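Local coordinates for protein shikimate kinase (PDB 2PT5) that probably catalyses the ATP-dependent phosphorylation of the 3-hydroxyl group of shikimate, a step on the pathway to chorismate, at residues Arg2-Gly7 / Leu87-Ser92; Gly94-Ile99 / Ser138-Lys143. All blocks are in the same frame, centred on the assembly; numbering follows the deposited sequence.

Two contacts in series tie the middle strand of a five-stranded parallel sheet to a covering helix, and its neighbour to the edge strand. Strand 2-6 at the N terminus occupies the middle of the sheet; 79 mostly helical residues separate segments 2-7 and 87-92, and helix 84-91 then packs on the strand, closing contact 1. A short turn leads straight into strand 95-100, the neighbour of strand 2-6. Contact 2 then closes a smaller loop, carrying helices 103-109 and 127-137, when strand 142-145 joins the sheet edge. The contacts neither nest nor cross, but they touch: Val97 N bonds Tyr4 O, and Lys91 NZ reaches Lys139 O.

Contact 1: residues Arg2-Gly7 / Leu87-Ser92; sequences RIYLIG and LNFMKS
Tyr4 and Met90 mark the nearest approach of the backbones, CA to CA 7.0 Å, where strand 2-6 and the helical segment 87-91 run roughly antiparallel, at 151°, with axes 9.7 Å apart at their closest. Met90, present as selenomethionine, carries most of the packing. Its CG lies over one face of the Tyr4 ring, 3.6 Å from the ring centroid and shifted a little toward the rim, in a CH-pi contact. The selenium continues past the ring to the root of the tyrosine, with SE 3.6 Å from Tyr4 CB, so that its approach to the ring is oblique rather than face-on. At the rim, the helix backbone also takes part: Met90 O stands 3.3 Å from Tyr4 CE1.

The topology is that of a P-loop kinase. The chain passes from strand 72-75 through helix 84-91 to strand 95-100, and this beta-alpha-beta crossover spans strand 2-6, which lies between the two in the sheet. Strand 2-6 itself leads into the predicted ATP-binding loop, where Lys13 NZ bonds Gly7 O.

Nearer that loop the packing is apolar. Ile6 CG1 sits between the backbone N and the carbonyl carbon (chi1 71°), and the branch extends from there to bring CD1 to 3.9 Å from Leu87 CD1, the two side chains crossing at about a right angle. Ile6 CG2 meets Met90 SE more loosely, at 4.1 Å. At the far end of the tyrosine, Tyr4 OH is hydrogen-bonded to Ser67 OG and lies 4.4 Å from Phe89 CE2, oblique to that ring. An alanine in place of Tyr4 would probably open a gap beneath Met90 CG and leave Ser67 OG without its phenolic partner.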
loop_
_atom_site.group_PDB
_atom_site.type_symbol
_atom_site.label_atom_id
_atom_site.label_comp_id
_atom_site.label_asym_id
_atom_site.label_seq_id
_atom_site.Cartn_x
_atom_site.Cartn_y
_atom_site.Cartn_z
ATOM N N ARG A 2 0.450 7.360 13.332
ATOM C CA ARG A 2 0.003 6.371 12.363
ATOM C C ARG A 2 0.626 6.714 11.021
ATOM O O ARG A 2 0.513 7.845 10.552
ATOM C CB ARG A 2 -1.524 6.385 12.243
ATOM C CG ARG A 2 -2.245 6.217 13.569
ATOM C CD ARG A 2 -3.727 5.996 13.363
ATOM N NE ARG A 2 -4.449 5.926 14.630
ATOM C CZ ARG A 2 -4.882 6.982 15.309
ATOM N NH1 ARG A 2 -4.672 8.210 14.848
ATOM N NH2 ARG A 2 -5.529 6.809 16.449
ATOM N N ILE A 3 1.282 5.738 10.408
ATOM C CA ILE A 3 1.930 5.951 9.120
ATOM C C ILE A 3 1.389 4.973 8.086
ATOM O O ILE A 3 1.487 3.754 8.250
ATOM C CB ILE A 3 3.447 5.763 9.238
ATOM C CG1 ILE A 3 4.019 6.779 10.233
ATOM C CG2 ILE A 3 4.099 5.913 7.871
ATOM C CD1 ILE A 3 5.449 6.467 10.645
ATOM N N TYR A 4 0.824 5.502 7.010
ATOM C CA TYR A 4 0.274 4.637 5.977
ATOM C C TYR A 4 1.140 4.595 4.734
ATOM O O TYR A 4 1.555 5.636 4.225
ATOM C CB TYR A 4 -1.135 5.095 5.598
ATOM C CG TYR A 4 -2.092 5.150 6.767
ATOM C CD1 TYR A 4 -2.246 6.317 7.514
ATOM C CD2 TYR A 4 -2.840 4.028 7.130
ATOM C CE1 TYR A 4 -3.130 6.366 8.601
ATOM C CE2 TYR A 4 -3.724 4.064 8.215
ATOM C CZ TYR A 4 -3.867 5.239 8.946
ATOM O OH TYR A 4 -4.746 5.286 10.016
ATOM N N LEU A 5 1.408 3.389 4.243
ATOM C CA LEU A 5 2.215 3.237 3.037
ATOM C C LEU A 5 1.289 2.856 1.889
ATOM O O LEU A 5 0.512 1.920 2.003
ATOM C CB LEU A 5 3.280 2.155 3.227
ATOM C CG LEU A 5 4.264 2.334 4.389
ATOM C CD1 LEU A 5 5.319 1.242 4.306
ATOM C CD2 LEU A 5 4.909 3.713 4.345
ATOM N N ILE A 6 1.370 3.592 0.785
ATOM C CA ILE A 6 0.519 3.311 -0.360
ATOM C C ILE A 6 1.347 3.237 -1.631
ATOM O O ILE A 6 2.455 3.771 -1.695
ATOM C CB ILE A 6 -0.583 4.397 -0.510
ATOM C CG1 ILE A 6 0.026 5.720 -0.982
ATOM C CG2 ILE A 6 -1.266 4.622 0.828
ATOM C CD1 ILE A 6 -0.978 6.874 -1.055
ATOM N N GLY A 7 0.807 2.563 -2.639
ATOM C CA GLY A 7 1.510 2.427 -3.901
ATOM C C GLY A 7 1.206 1.074 -4.512
ATOM O O GLY A 7 0.407 0.303 -3.963
ATOM N N LEU A 87 -8.278 6.800 1.435
ATOM C CA LEU A 87 -7.120 7.680 1.505
ATOM C C LEU A 87 -7.420 8.888 2.388
ATOM O O LEU A 87 -6.578 9.305 3.185
ATOM C CB LEU A 87 -6.699 8.125 0.098
ATOM C CG LEU A 87 -5.388 8.911 -0.063
ATOM C CD1 LEU A 87 -4.215 8.175 0.590
ATOM C CD2 LEU A 87 -5.120 9.112 -1.543
ATOM N N ASN A 88 -8.622 9.450 2.256
ATOM C CA ASN A 88 -8.992 10.600 3.075
ATOM C C ASN A 88 -9.122 10.176 4.530
ATOM O O ASN A 88 -8.803 10.944 5.438
ATOM C CB ASN A 88 -10.290 11.227 2.576
ATOM C CG ASN A 88 -10.068 12.112 1.370
ATOM O OD1 ASN A 88 -9.202 12.990 1.388
ATOM N ND2 ASN A 88 -10.845 11.892 0.317
ATOM N N PHE A 89 -9.580 8.948 4.752
ATOM C CA PHE A 89 -9.684 8.431 6.112
ATOM C C PHE A 89 -8.261 8.387 6.681
ATOM O O PHE A 89 -8.008 8.846 7.792
ATOM C CB PHE A 89 -10.271 7.018 6.111
ATOM C CG PHE A 89 -10.229 6.341 7.459
ATOM C CD1 PHE A 89 -11.282 6.480 8.360
ATOM C CD2 PHE A 89 -9.130 5.574 7.832
ATOM C CE1 PHE A 89 -11.241 5.862 9.611
ATOM C CE2 PHE A 89 -9.078 4.951 9.084
ATOM C CZ PHE A 89 -10.137 5.096 9.973
HETATM N N MSE A 90 -7.326 7.845 5.905
HETATM C CA MSE A 90 -5.940 7.732 6.351
HETATM C C MSE A 90 -5.328 9.061 6.779
HETATM O O MSE A 90 -4.652 9.128 7.802
HETATM C CB MSE A 90 -5.085 7.093 5.256
HETATM C CG MSE A 90 -5.266 5.578 5.143
HETATM SE SE MSE A 90 -4.221 4.849 3.693
HETATM C CE MSE A 90 -5.655 4.128 2.584
ATOM N N LYS A 91 -5.565 10.112 5.998
ATOM C CA LYS A 91 -5.038 11.432 6.309
ATOM C C LYS A 91 -5.600 11.991 7.618
ATOM O O LYS A 91 -4.933 12.769 8.304
ATOM C CB LYS A 91 -5.329 12.399 5.162
ATOM C CG LYS A 91 -4.660 12.014 3.853
ATOM C CD LYS A 91 -4.837 13.088 2.795
ATOM C CE LYS A 91 -4.026 12.773 1.547
ATOM N NZ LYS A 91 -4.083 13.888 0.573
ATOM N N SER A 92 -6.817 11.591 7.969
ATOM C CA SER A 92 -7.428 12.073 9.203
ATOM C C SER A 92 -6.912 11.320 10.423
ATOM O O SER A 92 -7.284 11.633 11.552
ATOM C CB SER A 92 -8.952 11.938 9.142
ATOM O OG SER A 92 -9.355 10.577 9.122
#

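Contact 2: residues Gly94-Ile99 / Ser138-Lys143; sequences GTTVFI and SKADIK
Val97 pairs with Ile142, and Phe98 with Lys143, as strand 142-145 adds a parallel edge strand to the central sheet of the P-loop fold. The tight part begins with a polar clasp where segment 138-143 enters the sheet. Asp141 OD1 receives Thr96 N through its anti lone pair at 2.9 Å, and Thr96 OG1 gives it a second, weak bond. The same hydroxyl oxygen accepts Asp141 N in a nearly straight bond (3.0 Å, 173°); a chi1 of 50° holds OG1 between the backbone N and the carbonyl carbon, within reach of both groups. Ile142 N then bonds Thr96 O to start regular pairing. On the face covered by helix 150-162, Thr95 CG2 presses against Ile142 CD1 at 3.4 Å, closer than usual for two carbons.

By contrast, the exposed Lys143 and Ser138 touch the buried Phe98 ring loosely and obliquely: Lys143 CG lies 4.0 Å and Ser138 N 3.8 Å from Phe98 CD2, while Lys143 NZ goes on to a salt bridge with Asp100. Inward of this fringe, Phe98 CB meets Ala140 CB at 3.5 Å, and Phe98 N bonds Ile142 O at 2.6 Å.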
loop_
_atom_site.group_PDB
_atom_site.type_symbol
_atom_site.label_atom_id
_atom_site.label_comp_id
_atom_site.label_asym_id
_atom_site.label_seq_id
_atom_site.Cartn_x
_atom_site.Cartn_y
_atom_site.Cartn_z
ATOM N N GLY A 94 -3.339 9.956 10.223
ATOM C CA GLY A 94 -1.899 10.102 10.238
ATOM C C GLY A 94 -1.253 10.576 8.949
ATOM O O GLY A 94 -1.850 11.320 8.165
ATOM N N THR A 95 -0.015 10.139 8.736
ATOM C CA THR A 95 0.750 10.513 7.555
ATOM C C THR A 95 0.709 9.402 6.512
ATOM O O THR A 95 0.977 8.232 6.817
ATOM C CB THR A 95 2.220 10.799 7.926
ATOM O OG1 THR A 95 2.259 11.819 8.927
ATOM C CG2 THR A 95 3.013 11.263 6.704
ATOM N N THR A 96 0.359 9.776 5.285
ATOM C CA THR A 96 0.279 8.835 4.183
ATOM C C THR A 96 1.558 8.996 3.382
ATOM O O THR A 96 1.999 10.115 3.121
ATOM C CB THR A 96 -0.969 9.098 3.301
ATOM O OG1 THR A 96 -1.035 10.483 2.936
ATOM C CG2 THR A 96 -2.233 8.722 4.060
ATOM N N VAL A 97 2.167 7.870 3.029
ATOM C CA VAL A 97 3.428 7.867 2.295
ATOM C C VAL A 97 3.330 7.061 1.010
ATOM O O VAL A 97 3.054 5.857 1.036
ATOM C CB VAL A 97 4.575 7.260 3.143
ATOM C CG1 VAL A 97 5.892 7.405 2.410
ATOM C CG2 VAL A 97 4.640 7.940 4.505
ATOM N N PHE A 98 3.584 7.727 -0.109
ATOM C CA PHE A 98 3.524 7.072 -1.405
ATOM C C PHE A 98 4.920 6.663 -1.846
ATOM O O PHE A 98 5.792 7.503 -2.053
ATOM C CB PHE A 98 2.873 8.011 -2.444
ATOM C CG PHE A 98 2.939 7.509 -3.876
ATOM C CD1 PHE A 98 2.886 6.147 -4.172
ATOM C CD2 PHE A 98 3.017 8.419 -4.935
ATOM C CE1 PHE A 98 2.910 5.697 -5.493
ATOM C CE2 PHE A 98 3.040 7.980 -6.267
ATOM C CZ PHE A 98 2.986 6.619 -6.547
ATOM N N ILE A 99 5.131 5.358 -1.951
ATOM C CA ILE A 99 6.410 4.829 -2.401
ATOM C C ILE A 99 6.218 4.661 -3.902
ATOM O O ILE A 99 5.616 3.693 -4.378
ATOM C CB ILE A 99 6.710 3.490 -1.727
ATOM C CG1 ILE A 99 6.784 3.699 -0.211
ATOM C CG2 ILE A 99 8.008 2.925 -2.264
ATOM C CD1 ILE A 99 6.866 2.405 0.600
ATOM N N SER A 138 -0.467 9.819 -5.737
ATOM C CA SER A 138 0.214 11.116 -5.685
ATOM C C SER A 138 -0.410 12.118 -4.730
ATOM O O SER A 138 0.178 13.157 -4.462
ATOM C CB SER A 138 0.292 11.751 -7.086
ATOM O OG SER A 138 1.106 10.989 -7.966
ATOM N N LYS A 139 -1.600 11.819 -4.221
ATOM C CA LYS A 139 -2.263 12.728 -3.295
ATOM C C LYS A 139 -1.741 12.533 -1.870
ATOM O O LYS A 139 -2.209 13.175 -0.933
ATOM C CB LYS A 139 -3.780 12.504 -3.342
ATOM C CG LYS A 139 -4.402 12.840 -4.698
ATOM C CD LYS A 139 -5.896 12.566 -4.722
ATOM C CE LYS A 139 -6.527 13.093 -6.005
ATOM N NZ LYS A 139 -6.353 14.567 -6.135
ATOM N N ALA A 140 -0.750 11.656 -1.729
ATOM C CA ALA A 140 -0.151 11.338 -0.437
ATOM C C ALA A 140 0.593 12.511 0.203
ATOM O O ALA A 140 1.149 13.359 -0.493
ATOM C CB ALA A 140 0.804 10.152 -0.597
ATOM N N ASP A 141 0.610 12.544 1.531
ATOM C CA ASP A 141 1.307 13.593 2.262
ATOM C C ASP A 141 2.776 13.596 1.854
ATOM O O ASP A 141 3.358 14.647 1.565
ATOM C CB ASP A 141 1.211 13.341 3.768
ATOM C CG ASP A 141 -0.212 13.388 4.275
ATOM O OD1 ASP A 141 -0.646 12.422 4.940
ATOM O OD2 ASP A 141 -0.894 14.400 4.013
ATOM N N ILE A 142 3.369 12.407 1.824
ATOM C CA ILE A 142 4.778 12.267 1.472
ATOM C C ILE A 142 4.972 11.297 0.309
ATOM O O ILE A 142 4.329 10.245 0.245
ATOM C CB ILE A 142 5.600 11.752 2.678
ATOM C CG1 ILE A 142 5.325 12.622 3.908
ATOM C CG2 ILE A 142 7.083 11.778 2.351
ATOM C CD1 ILE A 142 5.956 12.084 5.189
ATOM N N LYS A 143 5.868 11.657 -0.603
ATOM C CA LYS A 143 6.163 10.833 -1.770
ATOM C C LYS A 143 7.664 10.586 -1.835
ATOM O O LYS A 143 8.440 11.525 -1.831
ATOM C CB LYS A 143 5.699 11.545 -3.047
ATOM C CG LYS A 143 6.108 10.849 -4.343
ATOM C CD LYS A 143 5.753 11.694 -5.570
ATOM C CE LYS A 143 6.094 10.981 -6.871
ATOM N NZ LYS A 143 7.549 10.671 -7.016
#